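Local coordinates for fibronectin type III domain-containing protein (Simiduia agarivorans, PDB 6P2K) that probably hydrolyses xyloglucan backbones as a family 74 glycoside hydrolase, this part of the protein being its catalytic module built on seven-bladed beta-propellers, at residues N57-A62 against D125-K130; S320-W325 against P391-K396; W493-L496 against A502-G505; A574-N579 against T654-N659; G753-Y758 against S772-D777. One frame throughout, in Å; residues are numbered along the deposited sequence.

Contact 1 of 5, residues N57-A62 against D125-K130; sequences NNRVFA and DDFIGK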
# COMPACT_ATOMS: atom_id res chain seq x y z
N ASN B 57 11.07 -24.93 52.38
CA ASN B 57 11.41 -23.63 51.81
C ASN B 57 11.93 -23.85 50.40
O ASN B 57 12.72 -24.76 50.15
CB ASN B 57 12.45 -22.91 52.67
CG ASN B 57 12.94 -21.63 52.03
OD1 ASN B 57 13.93 -21.63 51.30
ND2 ASN B 57 12.24 -20.53 52.29
N ASN B 58 11.47 -23.01 49.47
CA ASN B 58 11.69 -23.25 48.05
C ASN B 58 12.83 -22.43 47.45
O ASN B 58 13.05 -22.50 46.24
CB ASN B 58 10.39 -22.98 47.28
CG ASN B 58 9.39 -24.11 47.44
OD1 ASN B 58 9.76 -25.27 47.59
ND2 ASN B 58 8.11 -23.76 47.40
N ARG B 59 13.56 -21.67 48.27
CA ARG B 59 14.76 -20.98 47.80
C ARG B 59 15.92 -21.95 47.91
O ARG B 59 16.55 -22.10 48.96
CB ARG B 59 15.00 -19.71 48.61
CG ARG B 59 16.06 -18.78 48.02
CD ARG B 59 15.90 -17.36 48.54
NE ARG B 59 14.67 -16.74 48.07
CZ ARG B 59 14.59 -15.97 46.98
NH1 ARG B 59 15.67 -15.74 46.25
NH2 ARG B 59 13.43 -15.44 46.63
N VAL B 60 16.21 -22.64 46.80
CA VAL B 60 17.20 -23.72 46.79
C VAL B 60 18.55 -23.18 46.36
O VAL B 60 18.66 -22.52 45.31
CB VAL B 60 16.75 -24.86 45.86
CG1 VAL B 60 17.79 -25.97 45.84
CG2 VAL B 60 15.40 -25.41 46.30
N PHE B 61 19.58 -23.46 47.15
CA PHE B 61 20.94 -23.01 46.86
C PHE B 61 21.87 -24.13 46.43
O PHE B 61 22.94 -23.84 45.88
CB PHE B 61 21.54 -22.31 48.08
CG PHE B 61 20.90 -21.00 48.41
CD1 PHE B 61 20.75 -20.02 47.44
CD2 PHE B 61 20.45 -20.74 49.69
CE1 PHE B 61 20.15 -18.81 47.75
CE2 PHE B 61 19.85 -19.53 50.00
CZ PHE B 61 19.71 -18.56 49.03
N ALA B 62 21.51 -25.40 46.65
CA ALA B 62 22.41 -26.50 46.32
C ALA B 62 21.63 -27.80 46.22
O ALA B 62 20.65 -28.01 46.95
CB ALA B 62 23.53 -26.63 47.35
N ASP B 125 22.35 -12.10 49.43
CA ASP B 125 22.60 -11.44 50.71
C ASP B 125 21.36 -10.71 51.22
O ASP B 125 21.20 -10.54 52.43
CB ASP B 125 23.78 -10.48 50.59
CG ASP B 125 25.12 -11.19 50.60
OD1 ASP B 125 25.58 -11.58 51.69
OD2 ASP B 125 25.71 -11.37 49.51
N ASP B 126 20.48 -10.28 50.32
CA ASP B 126 19.27 -9.59 50.72
C ASP B 126 18.19 -10.54 51.23
O ASP B 126 17.11 -10.08 51.63
CB ASP B 126 18.72 -8.75 49.56
CG ASP B 126 18.55 -9.55 48.28
OD1 ASP B 126 19.22 -10.60 48.13
OD2 ASP B 126 17.76 -9.13 47.42
N PHE B 127 18.44 -11.85 51.24
CA PHE B 127 17.48 -12.83 51.72
C PHE B 127 17.94 -13.61 52.94
O PHE B 127 17.12 -14.33 53.52
CB PHE B 127 17.12 -13.83 50.61
CG PHE B 127 16.17 -13.30 49.57
CD1 PHE B 127 16.64 -12.61 48.46
CD2 PHE B 127 14.80 -13.50 49.70
CE1 PHE B 127 15.77 -12.12 47.51
CE2 PHE B 127 13.93 -13.01 48.74
CZ PHE B 127 14.41 -12.32 47.65
N ILE B 128 19.21 -13.49 53.34
CA ILE B 128 19.72 -14.31 54.44
C ILE B 128 19.01 -14.00 55.75
O ILE B 128 19.02 -14.82 56.67
CB ILE B 128 21.25 -14.13 54.57
CG1 ILE B 128 21.85 -15.18 55.50
CG2 ILE B 128 21.58 -12.73 55.07
CD1 ILE B 128 21.38 -16.59 55.23
N GLY B 129 18.36 -12.84 55.85
CA GLY B 129 17.68 -12.48 57.08
C GLY B 129 16.20 -12.79 57.16
O GLY B 129 15.57 -12.44 58.15
N LYS B 130 15.64 -13.47 56.15
CA LYS B 130 14.19 -13.65 56.11
C LYS B 130 13.69 -14.48 57.29
O LYS B 130 12.59 -14.23 57.80
CB LYS B 130 13.78 -14.31 54.78
CG LYS B 130 13.98 -13.42 53.56
CD LYS B 130 12.99 -12.27 53.50
CE LYS B 130 13.10 -11.52 52.18
NZ LYS B 130 12.31 -10.25 52.17
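R59 and F127 meet flat on flat. The guanidinium of R59 lies over one face of the F127 ring, with the two planes only 16° apart. CZ of R59 stands 3.6 Å from the ring centroid of F127, which makes this a stacked cation-pi pair. The overlap is offset toward the rim. NH2 of R59 comes closest, 3.3 Å from CE2 of F127. NE of R59 lies 3.6 Å from CD2 of F127, and NH1 of R59 lies 3.8 Å from CE1 on the other side of the ring. The two side chains cross at about a right angle. A bend in the arginine chain at chi3 (-67°) turns its flat end against the phenyl face. Stacked this way, the guanidinium can still use its N-H groups around its rim. NH1 forms a salt bridge with D124, and NH2 is hydrogen-bonded to OE1 of Q713. D124 and Q16 bind a zinc ion, which lies about 5 Å from the R59 side chain. R59 is thus a second-shell residue that would help fix the D124 carboxylate. On the backbone side, N57 OD1 accepts from R59 N at 3.1 Å, an Asx turn just before the strand. F127 opens a type I turn that ends at K130. Segment 57-62 runs into strand 60-66, where F61 and A62 face G76 in a classic beta bulge. The F127 loop joins strands 114-119 and 139-144 of another four-stranded sheet, and F61 and A62 touch strand 102-108 of that same sheet.

Contact 2 of 5, residues S320-W325 against P391-K396; sequences SWDIGW and PTYKGK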
# COMPACT_ATOMS: atom_id res chain seq x y z
N SER B 320 24.94 -18.35 16.51
CA SER B 320 25.45 -19.71 16.60
C SER B 320 24.80 -20.53 17.70
O SER B 320 25.11 -21.72 17.83
CB SER B 320 26.97 -19.69 16.81
OG SER B 320 27.31 -19.18 18.08
N TRP B 321 23.91 -19.94 18.50
CA TRP B 321 23.16 -20.71 19.49
C TRP B 321 21.77 -20.10 19.65
O TRP B 321 21.57 -18.91 19.41
CB TRP B 321 23.88 -20.77 20.85
CG TRP B 321 24.44 -19.47 21.34
CD1 TRP B 321 25.59 -18.86 20.95
CD2 TRP B 321 23.87 -18.62 22.35
NE1 TRP B 321 25.77 -17.68 21.63
CE2 TRP B 321 24.73 -17.51 22.50
CE3 TRP B 321 22.71 -18.68 23.13
CZ2 TRP B 321 24.47 -16.48 23.40
CZ3 TRP B 321 22.46 -17.66 24.03
CH2 TRP B 321 23.33 -16.57 24.15
N ASP B 322 20.82 -20.94 20.04
CA ASP B 322 19.42 -20.52 20.19
C ASP B 322 19.27 -19.75 21.50
O ASP B 322 19.31 -20.34 22.59
CB ASP B 322 18.50 -21.74 20.15
CG ASP B 322 17.04 -21.38 20.40
OD1 ASP B 322 16.66 -20.20 20.20
OD2 ASP B 322 16.27 -22.28 20.80
N ILE B 323 19.08 -18.44 21.40
CA ILE B 323 18.91 -17.62 22.60
C ILE B 323 17.54 -17.80 23.23
O ILE B 323 17.31 -17.32 24.35
CB ILE B 323 19.19 -16.14 22.27
CG1 ILE B 323 19.52 -15.36 23.54
CG2 ILE B 323 18.02 -15.52 21.50
CD1 ILE B 323 20.29 -14.08 23.31
N GLY B 324 16.62 -18.51 22.56
CA GLY B 324 15.31 -18.70 23.14
C GLY B 324 14.51 -17.40 23.18
O GLY B 324 14.80 -16.44 22.46
N TRP B 325 13.49 -17.38 24.04
CA TRP B 325 12.67 -16.18 24.13
C TRP B 325 13.38 -15.06 24.90
O TRP B 325 13.13 -13.88 24.62
CB TRP B 325 11.31 -16.49 24.78
CG TRP B 325 11.33 -16.92 26.23
CD1 TRP B 325 11.19 -18.20 26.70
CD2 TRP B 325 11.45 -16.08 27.39
NE1 TRP B 325 11.23 -18.21 28.07
CE2 TRP B 325 11.39 -16.92 28.52
CE3 TRP B 325 11.61 -14.71 27.58
CZ2 TRP B 325 11.48 -16.43 29.82
CZ3 TRP B 325 11.71 -14.22 28.87
CH2 TRP B 325 11.64 -15.08 29.98
N PRO B 391 11.20 -17.07 16.50
CA PRO B 391 10.12 -18.00 16.83
C PRO B 391 9.46 -17.62 18.14
O PRO B 391 10.03 -16.92 18.98
CB PRO B 391 10.83 -19.36 16.95
CG PRO B 391 12.25 -19.13 16.47
CD PRO B 391 12.53 -17.68 16.66
N THR B 392 8.22 -18.08 18.31
CA THR B 392 7.65 -18.12 19.65
C THR B 392 8.14 -19.38 20.36
O THR B 392 8.58 -20.35 19.73
CB THR B 392 6.13 -18.09 19.60
OG1 THR B 392 5.64 -19.27 18.94
CG2 THR B 392 5.64 -16.85 18.85
N TYR B 393 8.08 -19.36 21.68
CA TYR B 393 8.68 -20.41 22.49
C TYR B 393 7.70 -20.91 23.53
O TYR B 393 7.04 -20.11 24.21
CB TYR B 393 9.96 -19.92 23.17
CG TYR B 393 11.12 -19.74 22.23
CD1 TYR B 393 11.28 -18.56 21.50
CD2 TYR B 393 12.06 -20.75 22.05
CE1 TYR B 393 12.34 -18.40 20.62
CE2 TYR B 393 13.12 -20.60 21.18
CZ TYR B 393 13.26 -19.42 20.47
OH TYR B 393 14.32 -19.28 19.61
N LYS B 394 7.61 -22.23 23.67
CA LYS B 394 6.84 -22.86 24.74
C LYS B 394 7.79 -23.44 25.78
O LYS B 394 8.90 -23.87 25.46
CB LYS B 394 5.91 -23.95 24.19
CG LYS B 394 6.61 -25.13 23.56
CD LYS B 394 5.60 -26.12 23.01
CE LYS B 394 6.28 -27.33 22.40
NZ LYS B 394 5.29 -28.23 21.75
N GLY B 395 7.34 -23.46 27.03
CA GLY B 395 8.20 -23.88 28.11
C GLY B 395 8.52 -25.36 28.08
O GLY B 395 7.81 -26.18 27.50
N LYS B 396 9.63 -25.70 28.72
CA LYS B 396 10.08 -27.08 28.84
C LYS B 396 9.70 -27.71 30.18
O LYS B 396 10.18 -28.80 30.49
CB LYS B 396 11.59 -27.18 28.63
CG LYS B 396 12.02 -27.10 27.17
CD LYS B 396 13.51 -27.42 27.01
CE LYS B 396 13.96 -27.36 25.56
NZ LYS B 396 13.36 -28.45 24.73
O HOH W 1 15.27 -16.88 19.17
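D322 OD1 is gripped by two donors. Y393 OH gives it a bond of 2.6 Å from the syn side of the carboxylate. The backbone N of G324 donates from above the carboxylate plane, at 2.9 Å from D322 OD1, and closes an Asx turn. The turn belongs to the long loop between strands 304-314 and 336-338. Y393 comes from strand 388-395 of another antiparallel sheet. The other oxygen, D322 OD2, is bonded to N373 ND2, so the carboxylate is held at both ends. The backbone from G324, where the turn closes, to W325 runs over one face of the Y393 ring. CA of G324 sits 3.7 Å from the ring centroid of Y393, a CH-pi contact, and W325 N lies over the same face. A leucine in place of Y393 would probably leave D322 OD1 without its hydroxyl partner and take away the flat surface under G324. W325 turns its indole elsewhere, with NE1 bonded to G12 O. N501 of the second subunit packs on both D322 and Y393. A water donates to Y393 OH at 2.6 Å and only weakly to G324 O. Toward the other end of the ring, near the strand backbone, CB of W325 touches CD1 of Y393 at 3.9 Å.

Contact 3 of 5, residues W493-L496 against A502-G505; sequences WVEL and AKAG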
# COMPACT_ATOMS: atom_id res chain seq x y z
N TRP B 493 2.53 -2.21 19.22
CA TRP B 493 2.31 -1.32 20.36
C TRP B 493 2.56 0.13 19.96
O TRP B 493 3.50 0.42 19.22
CB TRP B 493 3.23 -1.68 21.52
CG TRP B 493 2.91 -2.98 22.18
CD1 TRP B 493 3.57 -4.17 22.02
CD2 TRP B 493 1.86 -3.22 23.12
NE1 TRP B 493 2.99 -5.14 22.80
CE2 TRP B 493 1.94 -4.58 23.49
CE3 TRP B 493 0.86 -2.42 23.69
CZ2 TRP B 493 1.05 -5.16 24.39
CZ3 TRP B 493 -0.01 -3.00 24.59
CH2 TRP B 493 0.08 -4.35 24.93
N VAL B 494 1.74 1.04 20.49
CA VAL B 494 1.98 2.47 20.41
C VAL B 494 1.75 3.07 21.80
O VAL B 494 0.87 2.61 22.54
CB VAL B 494 1.10 3.17 19.36
CG1 VAL B 494 1.41 2.64 17.96
CG2 VAL B 494 -0.38 2.99 19.69
N GLU B 495 2.53 4.08 22.15
CA GLU B 495 2.40 4.74 23.44
C GLU B 495 1.40 5.89 23.32
O GLU B 495 1.54 6.76 22.46
CB GLU B 495 3.74 5.27 23.93
CG GLU B 495 3.66 5.91 25.31
CD GLU B 495 4.95 6.61 25.71
OE1 GLU B 495 5.49 7.38 24.89
OE2 GLU B 495 5.41 6.38 26.84
N LEU B 496 0.41 5.90 24.22
CA LEU B 496 -0.65 6.90 24.17
C LEU B 496 -0.45 8.05 25.16
O LEU B 496 -0.87 9.17 24.86
CB LEU B 496 -2.01 6.25 24.44
CG LEU B 496 -2.60 5.43 23.29
CD1 LEU B 496 -3.96 4.85 23.68
CD2 LEU B 496 -2.71 6.27 22.02
N ALA B 502 5.42 13.35 30.32
CA ALA B 502 4.00 13.56 30.64
C ALA B 502 3.16 13.74 29.38
O ALA B 502 2.38 14.69 29.26
CB ALA B 502 3.83 14.73 31.60
N LYS B 503 3.34 12.83 28.43
CA LYS B 503 2.55 12.84 27.21
C LYS B 503 1.06 12.80 27.53
O LYS B 503 0.64 12.11 28.46
CB LYS B 503 2.94 11.65 26.33
CG LYS B 503 2.14 11.47 25.06
CD LYS B 503 2.61 10.21 24.33
CE LYS B 503 1.98 10.08 22.96
NZ LYS B 503 2.47 11.14 22.03
N ALA B 504 0.27 13.57 26.78
CA ALA B 504 -1.18 13.68 26.95
C ALA B 504 -1.57 14.24 28.31
O ALA B 504 -2.74 14.13 28.71
CB ALA B 504 -1.87 12.33 26.72
N GLY B 505 -0.63 14.85 29.03
CA GLY B 505 -0.94 15.36 30.35
C GLY B 505 -1.03 14.31 31.43
O GLY B 505 -1.42 14.63 32.56
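E495 and L496 meet the turn A502-G505 at the end of strand 493-496. This is an outermost strand of a four-stranded antiparallel sheet, as in a propeller blade. The turn lies in the loop that leads on to strand 511-516. E495 makes contact through its backbone and its side chain. Its carbonyl O lies 3.4 Å from CE of K503. Its side chain is extended, and OE1 of E495 comes within 4.1 Å of CD of K503, the two chains crossing at a slant. The charged ends do not pair. OE1 of E495 is 5.6 Å from NZ of K503. Each has a firmer partner nearby: E495 OE2 forms a salt bridge with R478, and K503 NZ is hydrogen-bonded to OG1 of T551. The lysine chain is extended as far as CE, which lays that methylene against the end of the strand; the bend at chi4 (68°) then turns NZ aside. L496 follows. Its CB points away from the turn, and its leucyl group packs on A481 and on I539 and L543 of helix 539-547. Its carbonyl does the touching instead. L496 O is 3.5 Å from CE of K503, so this one methylene sits near two successive carbonyl oxygens. The nearby ammonium would probably polarise its C-H bonds and make that approach favourable. The turn is type II, closed by G505 N to A502 O at 3.0 Å. T382 of the third subunit packs on K503 as well. A504, at a positive-phi corner of the turn, brings its CB to 3.8 Å from the same L496 O.

Contact 4 of 5, residues A574-N579 against T654-N659; sequences APHPTN and TDEGQN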
# COMPACT_ATOMS: atom_id res chain seq x y z
N ALA B 574 -11.74 -1.06 39.92
CA ALA B 574 -12.91 -1.88 39.62
C ALA B 574 -14.03 -0.97 39.12
O ALA B 574 -14.83 -0.46 39.92
CB ALA B 574 -13.36 -2.67 40.85
N PRO B 575 -14.11 -0.73 37.81
CA PRO B 575 -15.22 0.07 37.28
C PRO B 575 -16.54 -0.66 37.45
O PRO B 575 -16.61 -1.89 37.42
CB PRO B 575 -14.86 0.24 35.80
CG PRO B 575 -13.40 -0.09 35.70
CD PRO B 575 -13.18 -1.14 36.75
N HIS B 576 -17.60 0.12 37.65
CA HIS B 576 -18.92 -0.44 37.88
C HIS B 576 -19.35 -1.26 36.67
O HIS B 576 -19.13 -0.85 35.53
CB HIS B 576 -19.91 0.69 38.17
CG HIS B 576 -21.23 0.22 38.70
ND1 HIS B 576 -22.16 -0.45 37.93
CD2 HIS B 576 -21.79 0.34 39.93
CE1 HIS B 576 -23.22 -0.72 38.66
NE2 HIS B 576 -23.03 -0.25 39.88
N PRO B 577 -19.96 -2.43 36.88
CA PRO B 577 -20.22 -3.33 35.74
C PRO B 577 -21.24 -2.80 34.75
O PRO B 577 -21.19 -3.18 33.57
CB PRO B 577 -20.69 -4.62 36.41
CG PRO B 577 -21.18 -4.20 37.76
CD PRO B 577 -20.29 -3.07 38.16
N THR B 578 -22.18 -1.95 35.17
CA THR B 578 -23.21 -1.44 34.27
C THR B 578 -23.34 0.08 34.25
O THR B 578 -24.08 0.59 33.41
CB THR B 578 -24.58 -2.03 34.63
OG1 THR B 578 -24.98 -1.58 35.92
CG2 THR B 578 -24.54 -3.55 34.61
N ASN B 579 -22.67 0.81 35.14
CA ASN B 579 -22.78 2.26 35.21
C ASN B 579 -21.38 2.85 35.02
O ASN B 579 -20.56 2.83 35.94
CB ASN B 579 -23.40 2.69 36.53
CG ASN B 579 -23.73 4.17 36.57
OD1 ASN B 579 -23.34 4.94 35.69
ND2 ASN B 579 -24.46 4.58 37.61
N THR B 654 -23.35 -5.58 48.88
CA THR B 654 -24.29 -5.55 47.77
C THR B 654 -24.96 -4.19 47.61
O THR B 654 -25.94 -4.08 46.87
CB THR B 654 -25.36 -6.63 47.95
OG1 THR B 654 -26.02 -6.45 49.21
CG2 THR B 654 -24.73 -8.02 47.90
N ASP B 655 -24.44 -3.15 48.26
CA ASP B 655 -24.97 -1.80 48.12
C ASP B 655 -23.84 -0.80 47.90
O ASP B 655 -23.78 0.26 48.53
CB ASP B 655 -25.83 -1.41 49.33
CG ASP B 655 -25.10 -1.55 50.65
OD1 ASP B 655 -23.91 -1.92 50.66
OD2 ASP B 655 -25.72 -1.27 51.70
N GLU B 656 -22.92 -1.15 47.00
CA GLU B 656 -21.85 -0.26 46.55
C GLU B 656 -21.00 0.27 47.72
O GLU B 656 -20.55 1.41 47.70
CB GLU B 656 -22.41 0.91 45.73
CG GLU B 656 -23.10 0.48 44.45
CD GLU B 656 -23.14 1.57 43.39
OE1 GLU B 656 -23.81 1.38 42.36
OE2 GLU B 656 -22.50 2.63 43.60
N GLY B 657 -20.79 -0.56 48.74
CA GLY B 657 -19.89 -0.22 49.82
C GLY B 657 -20.50 0.50 50.99
O GLY B 657 -19.76 0.93 51.88
N GLN B 658 -21.83 0.65 51.04
CA GLN B 658 -22.45 1.28 52.20
C GLN B 658 -22.38 0.37 53.42
O GLN B 658 -22.13 0.84 54.54
CB GLN B 658 -23.89 1.66 51.90
CG GLN B 658 -24.03 2.77 50.87
CD GLN B 658 -25.48 3.10 50.56
OE1 GLN B 658 -26.36 2.93 51.40
NE2 GLN B 658 -25.73 3.56 49.34
N ASN B 659 -22.59 -0.93 53.23
CA ASN B 659 -22.56 -1.91 54.31
C ASN B 659 -21.81 -3.15 53.84
O ASN B 659 -21.99 -3.59 52.70
CB ASN B 659 -23.97 -2.29 54.76
CG ASN B 659 -24.73 -1.11 55.33
OD1 ASN B 659 -24.58 -0.77 56.50
ND2 ASN B 659 -25.57 -0.49 54.50
O HOH W 2 -24.66 3.08 40.70
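H576 and E656 touch through NE2 of the imidazole and OE1 of the carboxylate, 3.1 Å apart. The hydrogen bond is weak, because it is strongly bent, with an N-H...acceptor angle of only 122°. OE1 of E656 lies at the ring edge, between two atoms, and is also 3.3 Å from CD2 of H576. Carboxylate and ring planes are turned 56° apart. A water donates to OE1 of E656 and is weakly bonded to ND2 of N579. The stronger partner of the glutamate is R596, whose NE forms a salt bridge with OE2. The imidazole is fixed from its other edge. T578 N donates to ND1 of H576 at 3.1 Å, in the ring plane and at 164°. CB of N579 sits over one face of the ring near its rim, 3.6 Å above the plane. A leucine in place of H576 would probably leave T578 N without its acceptor and E656 OE1 with one donor fewer. E656 sits in a type I' turn from D655 to Q658. The turn belongs to an Asp box, S653 to W660, the hairpin motif that recurs in glycosidase propellers between the third and fourth strands of a blade. Here it joins strands 648-653 and 661-664. D655 is its aspartate. N659 N donates to D655 OD1 at 3.1 Å, and N659 ND2 donates to the syn lone pair of D655 OD2 at 2.9 Å. S653 OG also bonds to D655 OD1. The extended E656 chain reaches across V582 and F584 of strand 582-588, whose sheet also contains strand 567-575, the strand that leads into H576.

Contact 5 of 5, residues G753-Y758 against S772-D777; sequences GQMYLY and SGMNMD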
# COMPACT_ATOMS: atom_id res chain seq x y z
N GLY B 753 -16.14 -22.08 25.26
CA GLY B 753 -17.35 -22.54 25.91
C GLY B 753 -17.18 -23.04 27.33
O GLY B 753 -18.13 -23.59 27.89
N GLN B 754 -16.00 -22.88 27.93
CA GLN B 754 -15.73 -23.38 29.27
C GLN B 754 -15.22 -22.23 30.13
O GLN B 754 -14.35 -21.48 29.70
CB GLN B 754 -14.71 -24.52 29.24
CG GLN B 754 -14.22 -24.96 30.61
CD GLN B 754 -15.30 -25.63 31.43
OE1 GLN B 754 -15.89 -26.63 31.01
NE2 GLN B 754 -15.55 -25.10 32.62
N MET B 755 -15.76 -22.11 31.34
CA MET B 755 -15.29 -21.09 32.27
C MET B 755 -13.96 -21.53 32.87
O MET B 755 -13.82 -22.67 33.34
CB MET B 755 -16.31 -20.84 33.38
CG MET B 755 -17.49 -19.95 32.96
SD MET B 755 -17.04 -18.40 32.15
CE MET B 755 -15.81 -17.74 33.28
N TYR B 756 -12.99 -20.62 32.87
CA TYR B 756 -11.67 -20.87 33.42
C TYR B 756 -11.32 -19.79 34.42
O TYR B 756 -11.82 -18.66 34.35
CB TYR B 756 -10.60 -20.91 32.32
CG TYR B 756 -10.62 -22.14 31.46
CD1 TYR B 756 -9.93 -23.29 31.83
CD2 TYR B 756 -11.32 -22.16 30.26
CE1 TYR B 756 -9.94 -24.42 31.04
CE2 TYR B 756 -11.33 -23.29 29.46
CZ TYR B 756 -10.64 -24.42 29.86
OH TYR B 756 -10.66 -25.54 29.06
N LEU B 757 -10.45 -20.14 35.36
CA LEU B 757 -9.81 -19.18 36.25
C LEU B 757 -8.36 -19.03 35.80
O LEU B 757 -7.60 -20.00 35.83
CB LEU B 757 -9.89 -19.65 37.70
CG LEU B 757 -9.05 -18.90 38.75
CD1 LEU B 757 -9.50 -17.45 38.87
CD2 LEU B 757 -9.14 -19.60 40.09
N TYR B 758 -8.00 -17.83 35.36
CA TYR B 758 -6.63 -17.50 35.00
C TYR B 758 -6.01 -16.74 36.17
O TYR B 758 -6.52 -15.68 36.56
CB TYR B 758 -6.57 -16.64 33.73
CG TYR B 758 -6.79 -17.38 32.43
CD1 TYR B 758 -8.01 -18.00 32.15
CD2 TYR B 758 -5.80 -17.42 31.46
CE1 TYR B 758 -8.21 -18.66 30.95
CE2 TYR B 758 -6.00 -18.08 30.26
CZ TYR B 758 -7.21 -18.70 30.01
OH TYR B 758 -7.42 -19.35 28.81
N SER B 772 -16.11 -25.43 37.44
CA SER B 772 -17.37 -26.10 37.17
C SER B 772 -18.51 -25.44 37.94
O SER B 772 -18.31 -24.79 38.97
CB SER B 772 -17.29 -27.58 37.54
OG SER B 772 -16.85 -27.76 38.87
N GLY B 773 -19.72 -25.61 37.41
CA GLY B 773 -20.91 -25.06 38.04
C GLY B 773 -20.96 -23.56 38.10
O GLY B 773 -21.59 -23.00 39.00
N MET B 774 -20.29 -22.87 37.17
CA MET B 774 -20.34 -21.42 37.11
C MET B 774 -21.50 -20.96 36.24
O MET B 774 -21.78 -21.55 35.18
CB MET B 774 -19.02 -20.87 36.55
CG MET B 774 -18.90 -19.37 36.63
SD MET B 774 -17.18 -18.82 36.68
CE MET B 774 -17.40 -17.06 36.88
N ASN B 775 -22.20 -19.91 36.69
CA ASN B 775 -23.26 -19.29 35.93
C ASN B 775 -23.04 -17.79 35.83
O ASN B 775 -22.63 -17.14 36.79
CB ASN B 775 -24.64 -19.60 36.55
CG ASN B 775 -24.91 -21.10 36.60
OD1 ASN B 775 -24.71 -21.79 35.60
ND2 ASN B 775 -25.38 -21.60 37.74
N MET B 776 -23.31 -17.25 34.64
CA MET B 776 -23.03 -15.87 34.31
C MET B 776 -24.30 -15.20 33.84
O MET B 776 -25.22 -15.86 33.34
CB MET B 776 -21.98 -15.77 33.19
CG MET B 776 -20.65 -16.43 33.49
SD MET B 776 -19.55 -15.30 34.34
CE MET B 776 -19.36 -14.04 33.08
N ASP B 777 -24.37 -13.89 33.96
CA ASP B 777 -25.42 -13.15 33.32
C ASP B 777 -25.04 -13.19 31.84
O ASP B 777 -23.88 -13.11 31.51
CB ASP B 777 -25.39 -11.71 33.72
CG ASP B 777 -26.03 -11.46 35.03
OD1 ASP B 777 -26.56 -12.36 35.61
OD2 ASP B 777 -25.99 -10.32 35.46
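M755 reaches from strand 754-761 to M774 and M776 in the segment after strand 765-770. Its CB is 4.0 Å from SD of M774. CG comes next and rests 3.9 Å from the same sulfur of M774. SD of M755 turns to the other methionine and lies 4.3 Å from CG of M776. CE then curls back and touches SD of M774 at 3.8 Å, with CE of M774 at 4.0 Å. The curl comes from the bends at chi2 and chi3, both -50°. M774 is extended instead, and the two chains cross at about a right angle. Three atoms of M755 thus close around one thioether of M774. F748 of strand 745-751 and K702 of strand 702-709 also pack against M774. The sheet of M755 includes strand 7-8 from the start of the chain, as in the closure of a propeller ring by its two ends. P778 of the fourth subunit touches the neighbouring Q754. Across the two segments there is no hydrogen bond. The contact rests on dispersion between thioethers and methylenes, which suits flexible chains and sets few demands on direction.

How the contacts relate
Contact 2 is fully buried. Contacts 1, 3, 4 and 5 are partly buried, and contact 5 includes an exposed methionine. Contact 1 lies nearest the chain centre and beside zinc, and it uses a charged stack. Contact 2 relies on a short bond to a carboxylate. Contacts 3 and 5 have no hydrogen bond between their segments: one sets a lysine chain on carbonyls, the other sets methionines together. Contact 4 has only a weak bond. Contacts 3 and 5 each join a strand to a segment soon after it, while contacts 1, 2 and 4 link distant parts. Contacts 4 and 5 are closest, their nearest atoms about 7 Å apart, without touching.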